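Local coordinates for protein carbohydrate esterase family 2 (CE2) (Chaetomium olivicolor, PDB 4XVH) that probably removes acetyl groups from xylan or related plant polysaccharides as a family 2 carbohydrate esterase, at residues Glu14-Gly19 and Ser83-Gly88; Ile35-Gly40 and Ser89-Asn94; Arg110-Ile115 and Asn150-Asp155; Ser202-Ala207 and Tyr246-Phe251. All coordinates share one frame; numbering follows the deposited sequence.

Interaction 1 (Glu14-Gly19 and Ser83-Gly88); sequences ELSWPG and SEPAYG. With PEU (2,5,8,11,14,17,20,23,26,29,32,35,38,41,44,47,50,53,56,59,62,65,68,71,74,77,80-heptacosaoxadooctacontan-82-ol), chain C.
Pro85 has the largest share of the contact with 14-19. Its CD lies 3.2 Å from the carbonyl O of Ser16. Its CG is 3.5 Å from the same Ser16 O, so one edge of the proline ring runs beside a peptide oxygen. Pro18 meets it from another direction: Pro18 CD and Pro85 CD are 4.0 Å apart, and the two side chains cross at about a right angle. Trp17 approaches obliquely, with CE3 at 4.2 Å from Pro85 CG. Pro18 CA makes a CA-H...O contact of 3.3 Å with Ser83 O, and Pro18 CG packs on Glu84 CB at 4.0 Å. Ser83 O is buried and has no hydrogen-bond partner in the model.

Ser16 OG, anti to its backbone N (chi1 176°), lies beside Pro85 CB and bonds to Ala190 N. Ser16 O bonds to Arg81 NE, Trp17 NE1 to Tyr188 O, and Glu84 OE2 to Ser162 OG. Beyond Pro85 the loop bends back through a Tyr87 N to Glu84 O bond. This carries Tyr87 to the ligand pocket, where PEU OAK sits 3.8 Å above one face of the tyrosine ring, offset toward the rim. Between the two segments the chemistry is van der Waals contact and one CA-H...O contact. The fit therefore rests on shape, while the polar side-chain atoms of Ser16, Trp17 and Glu84 are satisfied outside the two segments.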
# COMPACT_ATOMS: atom_id res chain seq x y z
N GLU A 14 -6.52 11.56 10.00
CA GLU A 14 -5.10 11.41 9.68
C GLU A 14 -4.89 10.56 8.45
O GLU A 14 -5.34 9.41 8.38
CB GLU A 14 -4.33 10.80 10.86
CG GLU A 14 -2.82 10.60 10.62
CD GLU A 14 -2.16 9.83 11.76
OE1 GLU A 14 -2.88 9.17 12.54
OE2 GLU A 14 -0.92 9.92 11.90
N LEU A 15 -4.22 11.14 7.47
CA LEU A 15 -3.73 10.38 6.33
C LEU A 15 -2.44 9.70 6.76
O LEU A 15 -1.36 10.30 6.74
CB LEU A 15 -3.52 11.27 5.12
CG LEU A 15 -4.75 12.08 4.73
CD1 LEU A 15 -4.37 12.86 3.46
CD2 LEU A 15 -6.00 11.19 4.48
N SER A 16 -2.59 8.46 7.19
CA SER A 16 -1.49 7.71 7.79
C SER A 16 -0.97 6.63 6.84
O SER A 16 0.19 6.66 6.44
CB SER A 16 -1.97 7.07 9.10
OG SER A 16 -0.94 6.27 9.64
N TRP A 17 -1.81 5.66 6.48
CA TRP A 17 -1.37 4.63 5.54
C TRP A 17 -1.06 5.21 4.13
O TRP A 17 -1.60 6.25 3.74
CB TRP A 17 -2.44 3.53 5.45
CG TRP A 17 -2.65 2.80 6.74
CD1 TRP A 17 -3.76 2.85 7.55
CD2 TRP A 17 -1.70 1.94 7.42
NE1 TRP A 17 -3.57 2.06 8.67
CE2 TRP A 17 -2.32 1.49 8.61
CE3 TRP A 17 -0.39 1.52 7.15
CZ2 TRP A 17 -1.68 0.62 9.51
CZ3 TRP A 17 0.24 0.66 8.04
CH2 TRP A 17 -0.41 0.21 9.20
N PRO A 18 -0.17 4.55 3.37
CA PRO A 18 0.08 4.95 1.99
C PRO A 18 -1.20 4.90 1.19
O PRO A 18 -2.04 4.03 1.43
CB PRO A 18 1.06 3.88 1.47
CG PRO A 18 1.70 3.30 2.71
CD PRO A 18 0.56 3.32 3.73
N GLY A 19 -1.35 5.83 0.24
CA GLY A 19 -2.49 5.79 -0.67
C GLY A 19 -3.72 6.44 -0.10
O GLY A 19 -4.68 6.66 -0.85
N SER A 83 3.43 8.38 0.28
CA SER A 83 4.43 7.93 1.25
C SER A 83 3.83 7.24 2.46
O SER A 83 2.62 7.00 2.51
CB SER A 83 5.29 9.13 1.71
OG SER A 83 4.47 10.15 2.25
N GLU A 84 4.66 6.95 3.46
CA GLU A 84 4.25 6.00 4.50
C GLU A 84 4.40 6.56 5.92
O GLU A 84 5.09 7.56 6.13
CB GLU A 84 5.08 4.70 4.37
CG GLU A 84 6.56 4.93 4.75
CD GLU A 84 7.38 3.65 4.64
OE1 GLU A 84 7.10 2.70 5.43
OE2 GLU A 84 8.26 3.60 3.75
N PRO A 85 3.75 5.92 6.90
CA PRO A 85 3.75 6.47 8.26
C PRO A 85 5.13 6.65 8.86
O PRO A 85 5.33 7.56 9.67
CB PRO A 85 2.94 5.44 9.07
CG PRO A 85 2.40 4.47 8.11
CD PRO A 85 2.77 4.83 6.72
N ALA A 86 6.08 5.81 8.46
CA ALA A 86 7.40 5.84 9.08
C ALA A 86 8.07 7.20 8.88
O ALA A 86 8.89 7.59 9.69
CB ALA A 86 8.31 4.74 8.51
N TYR A 87 7.72 7.90 7.80
CA TYR A 87 8.34 9.19 7.49
C TYR A 87 7.54 10.37 8.05
O TYR A 87 8.09 11.42 8.33
CB TYR A 87 8.54 9.37 5.98
CG TYR A 87 9.70 8.56 5.42
CD1 TYR A 87 11.00 9.04 5.47
CD2 TYR A 87 9.49 7.29 4.88
CE1 TYR A 87 12.06 8.29 4.98
CE2 TYR A 87 10.55 6.53 4.38
CZ TYR A 87 11.83 7.04 4.43
OH TYR A 87 12.87 6.27 3.93
N GLY A 88 6.23 10.18 8.19
CA GLY A 88 5.37 11.18 8.82
C GLY A 88 3.92 10.96 8.46
O GLY A 88 3.58 9.95 7.86
CAA PEU C . 8.57 10.82 12.39
OAB PEU C . 9.88 10.25 12.20
CAC PEU C . 10.46 9.71 13.45
CAD PEU C . 11.89 9.05 13.46
OAE PEU C . 12.94 9.96 13.05
CAF PEU C . 12.83 10.41 11.66
CAG PEU C . 13.13 9.47 10.48
OAH PEU C . 12.43 8.22 10.40
CAI PEU C . 12.71 7.55 9.13
CAJ PEU C . 12.21 6.10 9.11
OAK PEU C . 12.46 5.50 7.81
CAL PEU C . 12.42 4.06 7.94
CAM PEU C . 12.68 3.31 6.63
OAN PEU C . 12.82 1.95 7.07
CAO PEU C . 13.20 1.03 6.02
CAP PEU C . 13.77 -0.07 6.90
OAQ PEU C . 14.36 -1.33 6.49
CAR PEU C . 15.45 -1.30 5.52
CAS PEU C . 15.18 -1.08 4.01
OAT PEU C . 14.37 -2.15 3.38
CAU PEU C . 13.02 -2.33 3.88
CAV PEU C . 12.28 -3.48 3.17
OAW PEU C . 10.91 -3.72 3.57

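Interaction 2 (Ile35-Gly40 and Ser89-Asn94); sequences IASVSG and SIFLGN
Ile35 and Ile90 cross obliquely, tip against branch. Ile35 CD1 is 4.0 Å from Ile90 CG2. The other branch of Ile35, CG2, lies 3.7 Å from the carbonyl O of Phe91. An alanine in place of Ile35 would probably leave Ile90 CG2 without this neighbour and open a gap beside the strand. Val38 and Ile90 share one face of the sheet, Val38 CG2 at 4.2 Å from Ile90 CG1.

Ser37, Ser39, Ser89 and Phe91 occupy the opposite face. Ser37 OG stands between its own backbone N and carbonyl carbon (chi1 79°), and lies 3.3 Å from Phe91 CD1. Ser39 OG is at the edge of the phenyl ring, near its plane. One water joins the two serines of the last pair: it is 2.8 Å from Ser39 OG and donates to Ser89 OG at 2.6 Å. Ser89 OG has a second partner in Glu14 OE2.

The backbones run antiparallel. Ser37 with Phe91 and Ser39 with Ser89 are hydrogen-bonded pairs, and Val38 with Ile90 is a non-hydrogen-bonded pair. Phe91 O accepts twice. Ala36 N reaches it at 2.7 Å with a bent N-H...O angle of 135°. Ser37 N reaches it at 3.2 Å but straighter, at 163°. Ala36 and Ser37 both face Phe91, and the register slips by one between the non-hydrogen-bonded pair Ile35-Leu92 and the pair Ser37-Phe91: a classic beta bulge. It lies in strand 31-40, next to strand 88-97 in the antiparallel sheet of the N-terminal jelly-roll beta sandwich.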
# COMPACT_ATOMS: atom_id res chain seq x y z
N ILE A 35 -5.22 21.75 6.04
CA ILE A 35 -4.36 20.85 6.79
C ILE A 35 -4.32 21.29 8.24
O ILE A 35 -3.93 22.42 8.54
CB ILE A 35 -2.94 20.82 6.19
CG1 ILE A 35 -2.99 20.13 4.82
CG2 ILE A 35 -1.96 20.11 7.15
CD1 ILE A 35 -1.64 19.90 4.18
N ALA A 36 -4.73 20.40 9.12
CA ALA A 36 -4.75 20.70 10.54
C ALA A 36 -3.33 20.69 11.08
O ALA A 36 -2.92 21.60 11.78
CB ALA A 36 -5.65 19.71 11.28
N SER A 37 -2.57 19.66 10.72
CA SER A 37 -1.19 19.59 11.14
C SER A 37 -0.43 18.63 10.27
O SER A 37 -1.02 17.74 9.65
CB SER A 37 -1.08 19.16 12.61
OG SER A 37 -1.25 17.76 12.77
N VAL A 38 0.88 18.77 10.24
CA VAL A 38 1.66 17.80 9.49
C VAL A 38 2.86 17.42 10.34
O VAL A 38 3.38 18.25 11.09
CB VAL A 38 2.04 18.35 8.09
CG1 VAL A 38 2.65 19.71 8.18
CG2 VAL A 38 2.97 17.42 7.41
N SER A 39 3.23 16.14 10.32
CA SER A 39 4.43 15.73 11.03
C SER A 39 5.37 14.98 10.10
O SER A 39 4.91 14.31 9.16
CB SER A 39 4.10 14.88 12.26
OG SER A 39 3.24 13.81 11.93
N GLY A 40 6.67 15.13 10.35
CA GLY A 40 7.71 14.48 9.58
C GLY A 40 7.66 14.88 8.13
O GLY A 40 7.35 16.03 7.80
N SER A 89 3.05 11.90 8.80
CA SER A 89 1.66 11.82 8.36
C SER A 89 1.06 13.23 8.18
O SER A 89 1.67 14.21 8.57
CB SER A 89 0.83 11.00 9.35
OG SER A 89 0.82 11.61 10.61
N ILE A 90 -0.12 13.30 7.57
CA ILE A 90 -0.82 14.57 7.40
C ILE A 90 -2.17 14.50 8.13
O ILE A 90 -2.93 13.55 7.94
CB ILE A 90 -1.06 14.92 5.91
CG1 ILE A 90 0.29 15.05 5.18
CG2 ILE A 90 -1.86 16.22 5.81
CD1 ILE A 90 0.22 14.86 3.65
N PHE A 91 -2.45 15.48 8.98
CA PHE A 91 -3.78 15.52 9.60
C PHE A 91 -4.64 16.55 8.86
O PHE A 91 -4.31 17.74 8.84
CB PHE A 91 -3.68 15.87 11.09
CG PHE A 91 -3.07 14.77 11.94
CD1 PHE A 91 -1.69 14.55 11.94
CD2 PHE A 91 -3.87 13.98 12.75
CE1 PHE A 91 -1.14 13.53 12.74
CE2 PHE A 91 -3.33 12.96 13.55
CZ PHE A 91 -1.96 12.75 13.55
N LEU A 92 -5.74 16.09 8.25
CA LEU A 92 -6.56 16.95 7.41
C LEU A 92 -7.45 17.84 8.25
O LEU A 92 -7.90 17.45 9.34
CB LEU A 92 -7.41 16.12 6.45
CG LEU A 92 -6.64 15.43 5.31
CD1 LEU A 92 -7.60 14.85 4.31
CD2 LEU A 92 -5.74 16.43 4.61
N GLY A 93 -7.71 19.04 7.73
CA GLY A 93 -8.69 19.97 8.29
C GLY A 93 -9.97 19.98 7.47
O GLY A 93 -10.45 18.92 7.04
N ASN A 94 -10.53 21.16 7.24
CA ASN A 94 -11.72 21.26 6.41
C ASN A 94 -11.43 21.59 4.94
O ASN A 94 -10.45 22.24 4.62
CB ASN A 94 -12.66 22.28 7.00
CG ASN A 94 -13.22 21.83 8.33
OD1 ASN A 94 -13.58 20.67 8.51
ND2 ASN A 94 -13.35 22.78 9.27
O HOH W 1 3.06 11.04 11.69

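Interaction 3 (Arg110-Ile115 and Asn150-Asp155); sequences RQIDII and NALGAD
Arg110 reaches over to Leu152 and buries the most surface here. Its chain is extended from CG to NE, and the guanidinium lies at Leu152, just past helix 144-151. There NH1 donates to Leu152 O at 2.9 Å, with an N-H...O angle of 148°. The oxygen lies near the guanidinium edge, tilted 17° from its plane. A positive charge beside this C-terminal carbonyl would probably be favourable. Nearer the backbone, Arg110 CB packs on Ala154 CB at 3.6 Å. The guanidinium also has a cation-pi partner in Trp329.

Gly153 ends the helix in a Schellman motif, and the chain turns straight into strand 155-160. That strand lies parallel to 111-116, so the segments close a beta-alpha-beta crossover of the Rossmann-like esterase domain. Asp155 makes the parallel bridge with Gln111. Its N donates to Arg110 O at 2.9 Å, and its O accepts from Ile112 N, also at 2.9 Å. Its carboxylate turns to a salt bridge with Arg3.

Leu152 points toward 110-115. Its CD1 meets Ile112 CD1 at 3.9 Å, the two chains crossing at about a right angle. Ile112 CD1 is equally close to Ala154 CB, at 3.9 Å, and Ile323 of helix 309-327 packs against both Ile112 and Leu152.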
# COMPACT_ATOMS: atom_id res chain seq x y z
N ARG A 110 -16.23 -2.52 -6.44
CA ARG A 110 -15.13 -3.46 -6.21
C ARG A 110 -14.14 -2.89 -5.21
O ARG A 110 -13.84 -1.70 -5.25
CB ARG A 110 -14.40 -3.78 -7.51
CG ARG A 110 -15.29 -4.47 -8.54
CD ARG A 110 -14.52 -4.62 -9.86
NE ARG A 110 -15.36 -5.35 -10.82
CZ ARG A 110 -15.02 -5.53 -12.10
NH1 ARG A 110 -13.85 -5.05 -12.54
NH2 ARG A 110 -15.85 -6.20 -12.91
N GLN A 111 -13.65 -3.73 -4.30
CA GLN A 111 -12.78 -3.22 -3.22
C GLN A 111 -11.65 -4.20 -2.96
O GLN A 111 -11.88 -5.43 -2.89
CB GLN A 111 -13.59 -3.01 -1.91
CG GLN A 111 -14.77 -2.01 -2.03
CD GLN A 111 -15.60 -1.91 -0.74
OE1 GLN A 111 -15.67 -2.87 0.01
NE2 GLN A 111 -16.20 -0.74 -0.48
N ILE A 112 -10.44 -3.68 -2.76
CA ILE A 112 -9.27 -4.54 -2.61
C ILE A 112 -8.34 -4.05 -1.48
O ILE A 112 -7.96 -2.87 -1.45
CB ILE A 112 -8.46 -4.58 -3.94
CG1 ILE A 112 -9.31 -5.18 -5.09
CG2 ILE A 112 -7.17 -5.33 -3.78
CD1 ILE A 112 -8.54 -5.21 -6.44
N ASP A 113 -7.96 -4.95 -0.57
CA ASP A 113 -6.90 -4.64 0.40
C ASP A 113 -5.55 -5.08 -0.15
O ASP A 113 -5.43 -6.16 -0.74
CB ASP A 113 -7.14 -5.34 1.73
CG ASP A 113 -8.04 -4.55 2.68
OD1 ASP A 113 -8.66 -3.57 2.21
OD2 ASP A 113 -8.16 -4.93 3.87
N ILE A 114 -4.52 -4.26 0.07
CA ILE A 114 -3.17 -4.64 -0.30
C ILE A 114 -2.26 -4.52 0.91
O ILE A 114 -2.09 -3.43 1.44
CB ILE A 114 -2.65 -3.74 -1.41
CG1 ILE A 114 -3.76 -3.55 -2.48
CG2 ILE A 114 -1.35 -4.33 -1.99
CD1 ILE A 114 -3.73 -2.23 -3.19
N ILE A 115 -1.70 -5.63 1.37
CA ILE A 115 -0.99 -5.65 2.65
C ILE A 115 0.46 -6.04 2.41
O ILE A 115 0.70 -7.06 1.76
CB ILE A 115 -1.62 -6.65 3.63
CG1 ILE A 115 -3.12 -6.36 3.81
CG2 ILE A 115 -0.84 -6.64 4.97
CD1 ILE A 115 -3.93 -7.56 4.40
N ASN A 150 -6.49 -0.10 -9.92
CA ASN A 150 -6.89 0.81 -10.99
C ASN A 150 -7.40 0.06 -12.24
O ASN A 150 -8.40 0.43 -12.83
CB ASN A 150 -5.73 1.70 -11.43
CG ASN A 150 -5.29 2.73 -10.36
OD1 ASN A 150 -5.99 3.00 -9.36
ND2 ASN A 150 -4.12 3.32 -10.59
N ALA A 151 -6.65 -0.95 -12.68
CA ALA A 151 -7.04 -1.70 -13.89
C ALA A 151 -8.40 -2.40 -13.70
O ALA A 151 -9.16 -2.62 -14.65
CB ALA A 151 -5.94 -2.75 -14.25
N LEU A 152 -8.70 -2.77 -12.45
CA LEU A 152 -9.96 -3.48 -12.16
C LEU A 152 -11.08 -2.50 -11.80
O LEU A 152 -12.19 -2.91 -11.49
CB LEU A 152 -9.75 -4.47 -11.02
CG LEU A 152 -8.70 -5.55 -11.36
CD1 LEU A 152 -8.40 -6.35 -10.13
CD2 LEU A 152 -9.23 -6.41 -12.50
N GLY A 153 -10.78 -1.21 -11.82
CA GLY A 153 -11.79 -0.23 -11.47
C GLY A 153 -12.18 -0.35 -9.99
O GLY A 153 -13.31 -0.01 -9.63
N ALA A 154 -11.26 -0.81 -9.14
CA ALA A 154 -11.59 -1.03 -7.73
C ALA A 154 -11.04 0.04 -6.79
O ALA A 154 -9.94 0.54 -6.99
CB ALA A 154 -11.09 -2.39 -7.26
N ASP A 155 -11.81 0.36 -5.74
CA ASP A 155 -11.26 1.11 -4.61
C ASP A 155 -10.26 0.21 -3.91
O ASP A 155 -10.31 -1.03 -4.03
CB ASP A 155 -12.37 1.56 -3.63
CG ASP A 155 -12.86 2.97 -3.91
OD1 ASP A 155 -12.13 3.75 -4.56
OD2 ASP A 155 -13.98 3.31 -3.51
O HOH W 2 -15.92 -1.24 -9.21
O HOH W 3 -15.71 1.59 -2.59

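Interaction 4 (Ser202-Ala207 and Tyr246-Phe251); sequences SWSPDA and YPRAHF
Trp203 and Tyr246 meet at the end of the parallel sheet of the SGNH-type esterase fold, where a loop enters strand 207-211 and a type I turn, Tyr246 to Ala249, enters strand 250-254. Trp203 CD1 lies 3.6 Å from Tyr246 OH, which sits at the edge of the indole, near its plane. The indole itself is tied to Asp113 by NE1. A water donates to Trp203 O at 3.0 Å and is 2.6 Å from Tyr246 OH, joining backbone and phenol. Ser204 comes next, and its CA approaches the tyrosine ring obliquely.

Pro205 CD sits over the centre of the Tyr246 ring, 3.3 Å from the centroid and 8° off the normal: a CH-pi contact. Tyr246 CG stands anti to its carbonyl carbon (chi1 -50°), beside the backbone N. An alanine in place of Tyr246 would probably leave Pro205 without this face and the bridging water without its phenol partner.

Asp206 O accepts from His250 N at 3.1 Å, with an N-H...O angle of 163°, and takes a second bond from a water that also donates to Arg248 O. Ala207 continues as the parallel partner of His250, its CA 3.3 Å from His250 O in a CA-H...O contact.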
# COMPACT_ATOMS: atom_id res chain seq x y z
N SER A 202 -19.02 -1.11 5.80
CA SER A 202 -18.95 -0.27 4.60
C SER A 202 -17.74 -0.65 3.73
O SER A 202 -17.71 -0.35 2.51
CB SER A 202 -18.88 1.22 4.98
OG SER A 202 -17.84 1.52 5.92
N TRP A 203 -16.77 -1.34 4.32
CA TRP A 203 -15.58 -1.76 3.57
C TRP A 203 -15.46 -3.28 3.67
O TRP A 203 -15.27 -3.83 4.76
CB TRP A 203 -14.30 -1.06 4.10
CG TRP A 203 -13.00 -1.43 3.34
CD1 TRP A 203 -11.97 -2.21 3.81
CD2 TRP A 203 -12.62 -1.02 2.01
NE1 TRP A 203 -10.98 -2.32 2.84
CE2 TRP A 203 -11.35 -1.59 1.74
CE3 TRP A 203 -13.23 -0.23 1.03
CZ2 TRP A 203 -10.68 -1.41 0.53
CZ3 TRP A 203 -12.56 -0.04 -0.18
CH2 TRP A 203 -11.31 -0.64 -0.43
N SER A 204 -15.58 -3.95 2.53
CA SER A 204 -15.62 -5.40 2.53
C SER A 204 -14.90 -5.92 1.28
O SER A 204 -15.53 -6.14 0.24
CB SER A 204 -17.08 -5.90 2.57
OG SER A 204 -17.11 -7.32 2.67
N PRO A 205 -13.57 -6.09 1.38
CA PRO A 205 -12.77 -6.39 0.19
C PRO A 205 -13.19 -7.66 -0.52
O PRO A 205 -13.40 -8.71 0.12
CB PRO A 205 -11.36 -6.55 0.75
CG PRO A 205 -11.34 -5.74 1.99
CD PRO A 205 -12.74 -5.75 2.56
N ASP A 206 -13.30 -7.55 -1.84
CA ASP A 206 -13.49 -8.71 -2.69
C ASP A 206 -12.21 -9.52 -2.77
O ASP A 206 -12.23 -10.75 -2.95
CB ASP A 206 -13.90 -8.29 -4.09
CG ASP A 206 -15.11 -7.41 -4.09
OD1 ASP A 206 -16.22 -7.97 -4.21
OD2 ASP A 206 -14.96 -6.18 -4.01
N ALA A 207 -11.10 -8.80 -2.66
CA ALA A 207 -9.79 -9.39 -2.80
C ALA A 207 -8.87 -8.80 -1.76
O ALA A 207 -8.93 -7.60 -1.48
CB ALA A 207 -9.23 -9.14 -4.20
N TYR A 246 -13.54 -10.79 6.71
CA TYR A 246 -13.91 -10.83 5.30
C TYR A 246 -13.94 -12.28 4.81
O TYR A 246 -13.10 -12.70 4.02
CB TYR A 246 -12.91 -10.01 4.47
CG TYR A 246 -12.63 -8.61 4.98
CD1 TYR A 246 -13.67 -7.77 5.41
CD2 TYR A 246 -11.34 -8.11 5.01
CE1 TYR A 246 -13.40 -6.47 5.87
CE2 TYR A 246 -11.06 -6.83 5.47
CZ TYR A 246 -12.10 -6.01 5.89
OH TYR A 246 -11.80 -4.73 6.33
N PRO A 247 -14.91 -13.05 5.30
CA PRO A 247 -14.91 -14.50 5.02
C PRO A 247 -15.04 -14.85 3.53
O PRO A 247 -14.63 -15.94 3.14
CB PRO A 247 -16.14 -15.00 5.78
CG PRO A 247 -17.00 -13.82 5.92
CD PRO A 247 -16.10 -12.62 6.03
N ARG A 248 -15.61 -13.96 2.74
CA ARG A 248 -15.83 -14.28 1.33
C ARG A 248 -14.68 -13.79 0.44
O ARG A 248 -14.71 -13.99 -0.76
CB ARG A 248 -17.14 -13.66 0.83
CG ARG A 248 -18.43 -14.20 1.50
CD ARG A 248 -19.64 -13.32 1.13
NE ARG A 248 -19.55 -11.94 1.66
CZ ARG A 248 -19.15 -10.87 0.96
NH1 ARG A 248 -18.80 -10.97 -0.32
NH2 ARG A 248 -19.10 -9.68 1.56
N ALA A 249 -13.69 -13.12 0.99
CA ALA A 249 -12.66 -12.54 0.12
C ALA A 249 -11.79 -13.62 -0.50
O ALA A 249 -11.54 -14.66 0.14
CB ALA A 249 -11.78 -11.56 0.89
N HIS A 250 -11.29 -13.38 -1.71
CA HIS A 250 -10.20 -14.19 -2.24
C HIS A 250 -8.86 -13.59 -1.83
O HIS A 250 -8.72 -12.36 -1.75
CB HIS A 250 -10.28 -14.31 -3.76
CG HIS A 250 -11.35 -15.25 -4.21
ND1 HIS A 250 -11.09 -16.40 -4.91
CD2 HIS A 250 -12.70 -15.21 -4.04
CE1 HIS A 250 -12.23 -17.04 -5.15
NE2 HIS A 250 -13.22 -16.33 -4.65
N PHE A 251 -7.88 -14.45 -1.56
CA PHE A 251 -6.57 -13.97 -1.11
C PHE A 251 -5.50 -14.25 -2.16
O PHE A 251 -5.45 -15.36 -2.74
CB PHE A 251 -6.22 -14.64 0.24
CG PHE A 251 -7.07 -14.14 1.38
CD1 PHE A 251 -8.39 -14.57 1.50
CD2 PHE A 251 -6.58 -13.19 2.27
CE1 PHE A 251 -9.20 -14.12 2.51
CE2 PHE A 251 -7.37 -12.71 3.29
CZ PHE A 251 -8.70 -13.16 3.42
O HOH W 4 -13.62 -3.06 7.18
O HOH W 5 -14.63 -12.13 -3.15

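Overall arrangement
Interactions 1 and 2 belong to the N-terminal beta sandwich; both reach the sheet in which strands 14-15 and 88-97 are neighbours. All residues that touch in interaction 1 are buried, where the sandwich meets the esterase domain and the pocket, and the contact relies on packing. Interaction 2 is partly buried, and backbone hydrogen bonds dominate it. Interactions 3 and 4 share the parallel sheet of the esterase domain, their centres about 11 Å apart. They touch through Gln111 OE1 and Ser204 N. Both are partly buried and pair parallel strand starts; interaction 3 adds an arginine bond at a helix end, interaction 4 an aromatic face. Interactions 2 and 4 are farthest apart, about 30 Å between centres.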